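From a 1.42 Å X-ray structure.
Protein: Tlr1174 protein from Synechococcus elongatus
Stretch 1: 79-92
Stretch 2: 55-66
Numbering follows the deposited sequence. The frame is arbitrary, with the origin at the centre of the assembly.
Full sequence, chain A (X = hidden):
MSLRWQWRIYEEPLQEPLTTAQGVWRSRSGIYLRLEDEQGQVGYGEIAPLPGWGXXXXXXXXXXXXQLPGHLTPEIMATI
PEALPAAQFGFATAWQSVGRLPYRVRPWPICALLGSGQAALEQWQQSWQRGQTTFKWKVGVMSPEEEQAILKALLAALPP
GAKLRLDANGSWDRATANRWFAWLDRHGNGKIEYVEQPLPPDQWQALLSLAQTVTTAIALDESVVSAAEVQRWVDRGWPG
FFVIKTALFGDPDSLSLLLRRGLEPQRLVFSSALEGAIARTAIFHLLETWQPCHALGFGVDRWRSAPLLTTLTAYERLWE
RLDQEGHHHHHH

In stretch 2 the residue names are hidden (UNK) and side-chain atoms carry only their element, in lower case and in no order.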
# COMPACT_ATOMS: atom_id res chain seq x y z
N THR A 79 24.11 -0.96 -5.75
CA THR A 79 24.61 -2.09 -4.95
C THR A 79 23.59 -2.48 -3.87
O THR A 79 23.75 -3.51 -3.22
CB THR A 79 25.99 -1.83 -4.30
OG1 THR A 79 25.88 -0.80 -3.32
CG2 THR A 79 27.01 -1.42 -5.35
N ILE A 80 22.55 -1.68 -3.68
CA ILE A 80 21.55 -2.04 -2.65
C ILE A 80 20.87 -3.36 -3.02
O ILE A 80 20.35 -3.49 -4.13
CB ILE A 80 20.51 -0.92 -2.44
CG1 ILE A 80 21.19 0.35 -1.92
CG2 ILE A 80 19.41 -1.42 -1.42
CD1 ILE A 80 20.35 1.62 -2.05
N PRO A 81 20.90 -4.38 -2.12
CA PRO A 81 20.32 -5.69 -2.47
C PRO A 81 18.84 -5.62 -2.86
O PRO A 81 18.07 -4.88 -2.26
CB PRO A 81 20.49 -6.49 -1.16
CG PRO A 81 21.64 -5.86 -0.46
CD PRO A 81 21.56 -4.40 -0.80
N GLU A 82 18.45 -6.39 -3.88
CA GLU A 82 17.06 -6.54 -4.26
C GLU A 82 16.24 -7.06 -3.10
O GLU A 82 15.01 -6.88 -3.07
CB GLU A 82 16.94 -7.50 -5.47
CG GLU A 82 15.50 -7.93 -5.82
CD GLU A 82 15.43 -8.77 -7.09
OE1 GLU A 82 16.28 -8.60 -7.99
OE2 GLU A 82 14.50 -9.61 -7.20
N ALA A 83 16.90 -7.72 -2.13
CA ALA A 83 16.18 -8.27 -0.98
C ALA A 83 15.76 -7.17 0.01
O ALA A 83 15.09 -7.44 1.00
CB ALA A 83 17.03 -9.32 -0.27
N LEU A 84 16.17 -5.92 -0.24
CA LEU A 84 15.78 -4.79 0.63
C LEU A 84 14.99 -3.74 -0.18
O LEU A 84 15.46 -2.61 -0.43
CB LEU A 84 17.03 -4.12 1.21
CG LEU A 84 17.96 -5.04 2.02
CD1 LEU A 84 19.25 -4.28 2.43
CD2 LEU A 84 17.24 -5.65 3.22
N PRO A 85 13.79 -4.10 -0.64
CA PRO A 85 13.06 -3.18 -1.54
C PRO A 85 12.62 -1.88 -0.90
O PRO A 85 12.59 -0.85 -1.59
CB PRO A 85 11.83 -4.00 -1.97
CG PRO A 85 11.68 -5.07 -0.91
CD PRO A 85 13.10 -5.39 -0.44
N ALA A 86 12.29 -1.87 0.39
CA ALA A 86 11.99 -0.57 1.04
C ALA A 86 13.23 0.36 1.04
O ALA A 86 13.07 1.57 0.88
CB ALA A 86 11.40 -0.78 2.46
N ALA A 87 14.41 -0.23 1.25
CA ALA A 87 15.64 0.57 1.14
C ALA A 87 15.84 1.10 -0.28
O ALA A 87 16.21 2.27 -0.44
CB ALA A 87 16.84 -0.26 1.59
N GLN A 88 15.60 0.26 -1.29
CA GLN A 88 15.64 0.72 -2.68
C GLN A 88 14.69 1.91 -2.89
O GLN A 88 15.05 2.92 -3.51
CB GLN A 88 15.30 -0.38 -3.67
CG GLN A 88 16.24 -1.60 -3.68
CD GLN A 88 15.74 -2.67 -4.66
OE1 GLN A 88 14.59 -3.15 -4.58
NE2 GLN A 88 16.63 -3.09 -5.56
N PHE A 89 13.47 1.82 -2.38
CA PHE A 89 12.52 2.93 -2.51
C PHE A 89 13.04 4.16 -1.81
O PHE A 89 13.03 5.28 -2.37
CB PHE A 89 11.16 2.52 -1.89
CG PHE A 89 10.22 3.68 -1.64
CD1 PHE A 89 9.38 4.15 -2.63
CD2 PHE A 89 10.21 4.35 -0.40
CE1 PHE A 89 8.49 5.18 -2.40
CE2 PHE A 89 9.33 5.42 -0.17
CZ PHE A 89 8.46 5.84 -1.16
N GLY A 90 13.52 3.98 -0.58
CA GLY A 90 13.98 5.17 0.17
C GLY A 90 15.13 5.90 -0.50
O GLY A 90 15.07 7.14 -0.62
N PHE A 91 16.14 5.14 -0.92
CA PHE A 91 17.29 5.80 -1.55
C PHE A 91 16.91 6.38 -2.90
O PHE A 91 17.34 7.48 -3.21
CB PHE A 91 18.45 4.85 -1.65
CG PHE A 91 19.24 4.75 -0.37
CD1 PHE A 91 20.18 5.77 -0.06
CD2 PHE A 91 18.99 3.73 0.56
CE1 PHE A 91 20.93 5.71 1.13
CE2 PHE A 91 19.70 3.68 1.76
CZ PHE A 91 20.67 4.66 2.03
N ALA A 92 16.13 5.68 -3.70
CA ALA A 92 15.78 6.18 -5.03
C ALA A 92 14.97 7.46 -4.94
O ALA A 92 15.23 8.46 -5.64
CB ALA A 92 15.04 5.11 -5.83
N UNK A 55 10.25 -10.36 3.58
CA UNK A 55 11.40 -10.76 4.39
C UNK A 55 12.28 -9.61 4.84
O UNK A 55 13.20 -9.82 5.64
o UNK A 55 12.72 -11.20 2.40
c UNK A 55 12.27 -11.76 3.62
N UNK A 56 12.03 -8.40 4.33
CA UNK A 56 12.91 -7.29 4.70
C UNK A 56 12.61 -6.85 6.13
O UNK A 56 11.43 -6.71 6.54
c UNK A 56 13.30 -3.82 2.95
c UNK A 56 13.48 -4.87 4.05
o UNK A 56 14.20 -2.94 2.78
o UNK A 56 12.23 -3.85 2.30
c UNK A 56 12.66 -6.12 3.74
N UNK A 57 13.68 -6.63 6.90
CA UNK A 57 13.54 -6.11 8.26
C UNK A 57 14.22 -4.76 8.40
O UNK A 57 15.17 -4.47 7.70
c UNK A 57 14.17 -7.06 9.32
c UNK A 57 13.51 -8.48 9.23
o UNK A 57 15.59 -7.13 9.09
N UNK A 58 13.72 -3.95 9.31
CA UNK A 58 14.34 -2.67 9.56
C UNK A 58 15.78 -2.90 9.99
O UNK A 58 16.69 -2.13 9.61
c UNK A 58 14.11 -0.49 10.87
c UNK A 58 13.35 0.19 12.01
c UNK A 58 14.03 0.36 9.59
c UNK A 58 13.58 -1.90 10.62
N UNK A 59 16.05 -3.92 10.79
CA UNK A 59 17.47 -4.16 11.17
C UNK A 59 18.37 -4.39 9.99
O UNK A 59 19.54 -3.91 9.97
o UNK A 59 16.71 -3.85 13.82
c UNK A 59 17.55 -5.35 12.14
n UNK A 59 16.88 -6.04 14.35
c UNK A 59 17.03 -5.00 13.51
N UNK A 60 17.88 -5.06 8.97
CA UNK A 60 18.69 -5.28 7.78
C UNK A 60 18.91 -3.97 7.00
O UNK A 60 19.98 -3.73 6.42
c UNK A 60 18.01 -6.34 6.88
N UNK A 61 17.90 -3.09 6.97
CA UNK A 61 18.02 -1.79 6.32
C UNK A 61 19.05 -0.92 7.07
O UNK A 61 19.83 -0.14 6.47
c UNK A 61 16.69 -1.07 6.31
o UNK A 61 14.47 -1.66 5.74
o UNK A 61 16.05 -2.33 4.36
c UNK A 61 15.66 -1.75 5.40
N UNK A 62 19.05 -1.04 8.41
CA UNK A 62 20.00 -0.27 9.24
C UNK A 62 21.42 -0.73 8.93
O UNK A 62 22.33 0.11 8.72
c UNK A 62 20.85 0.18 11.61
c UNK A 62 18.43 0.38 11.12
c UNK A 62 17.78 -0.06 12.43
c UNK A 62 19.68 -0.41 10.78
N UNK A 63 21.61 -2.03 8.86
CA UNK A 63 22.93 -2.58 8.53
C UNK A 63 23.38 -2.05 7.15
O UNK A 63 24.52 -1.63 6.98
c UNK A 63 22.91 -4.07 8.55
N UNK A 64 22.47 -2.05 6.18
CA UNK A 64 22.75 -1.48 4.87
C UNK A 64 23.20 -0.05 5.00
O UNK A 64 24.25 0.33 4.42
c UNK A 64 21.70 -0.79 2.66
c UNK A 64 20.39 -0.36 2.05
c UNK A 64 21.47 -1.50 4.01
c UNK A 64 22.59 -1.58 1.69
N UNK A 65 22.47 0.78 5.74
CA UNK A 65 22.84 2.18 5.88
C UNK A 65 24.24 2.32 6.47
O UNK A 65 24.98 3.21 6.09
c UNK A 65 21.84 2.95 6.74
s UNK A 65 20.30 3.22 5.81
N UNK A 66 24.62 1.42 7.37
CA UNK A 66 25.94 1.52 8.01
C UNK A 66 27.05 1.01 7.12
O UNK A 66 28.24 1.30 7.38
c UNK A 66 25.12 0.88 11.72
c UNK A 66 25.93 0.76 9.36
n UNK A 66 25.22 1.79 12.68
c UNK A 66 25.02 1.43 10.33
o UNK A 66 25.11 -0.33 11.95
O HOH W 1 15.08 -9.37 2.78

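Position 55 has two side-chain atoms, a carbon and then an oxygen. It makes no direct contact with stretch 1. The short hydroxyl side chain is serine, S55. Water 1 links its OG (3.0 Å) to the backbone A83 O (2.6 Å), and the water donates to A83 O.

Position 56 has three carbons in an unbranched chain, the third carrying two oxygens. Both oxygens reach the first turn of the helix 85-92. This is glutamate, E56. Its extended side chain (chi1 and chi2 both t) brings the carboxylate to free backbone amides. A86 N donates to E56 OE1 at 2.8 Å, and A87 N donates to E56 OE2 at 3.1 Å. P85 N lies 3.3 Å from E56 OE1 but has no hydrogen to give.

Position 57 has one carbon carrying an oxygen and a second carbon. Its CA-to-CB bond points away from stretch 1. This is threonine, T57. It is the N-cap of the helix 58-66, and its OG1 accepts from the backbone N of position 60 at 3.1 Å.

Position 58 has four carbons, forked at the second, and does not reach stretch 1. This is leucine, L58.

Position 59 has two carbons, the second carrying one oxygen and one nitrogen. It makes no contact with stretch 1. This is asparagine, N59. It is exposed.

Position 60 has a single carbon, which lies 3.8 Å from L84 CD2. This is alanine, A60, and that carbon is CB.

Position 61 has two carbons, the second carrying two oxygens. Its CA-to-CB bond points sideways, but the end comes nearer to stretch 1, where one oxygen meets L84 and A87. This is aspartate, D61. D61 OD1 is 3.5 Å from A87 CB and 3.7 Å from L84 CD2. It is also 2.5 Å from E56 OE2, so one of the two acids probably holds a proton.

Position 62 has four carbons, forked at the first, with one arm two carbons long. It makes no contact with stretch 1. This is isoleucine, I62.

Position 63 has one carbon and no contact with stretch 1. This is alanine, A63.

Position 64 has four carbons, forked at the second. Its CA-to-CB bond points toward stretch 1. It packs among I80, P81, L84, A87 and F91. This is leucine, L64. L64 CD2 lies 3.6 Å from A87 CB and 3.8 Å from I80 CG2. L64 CD1 is 3.9 Å from P81 CD.

Position 65 has one carbon and then a sulfur, which sits at the edge of the F91 ring. This is cysteine, C65. Its SG is 4.1 Å from F91 CZ.

Position 66 has three carbons, the third carrying one oxygen and one nitrogen. It makes no contact with stretch 1. This is glutamine, Q66. It is exposed.

The contact has a polar part and an apolar part. E56 binds two amides that the start of the helix 85-92 leaves without partners within that helix. Further along, L64 fills an apolar pocket, with C65 beside F91. The helix axes cross at -48° and come within 10.1 Å.

Stretch 2 (55-66) SETLNADIALCQ
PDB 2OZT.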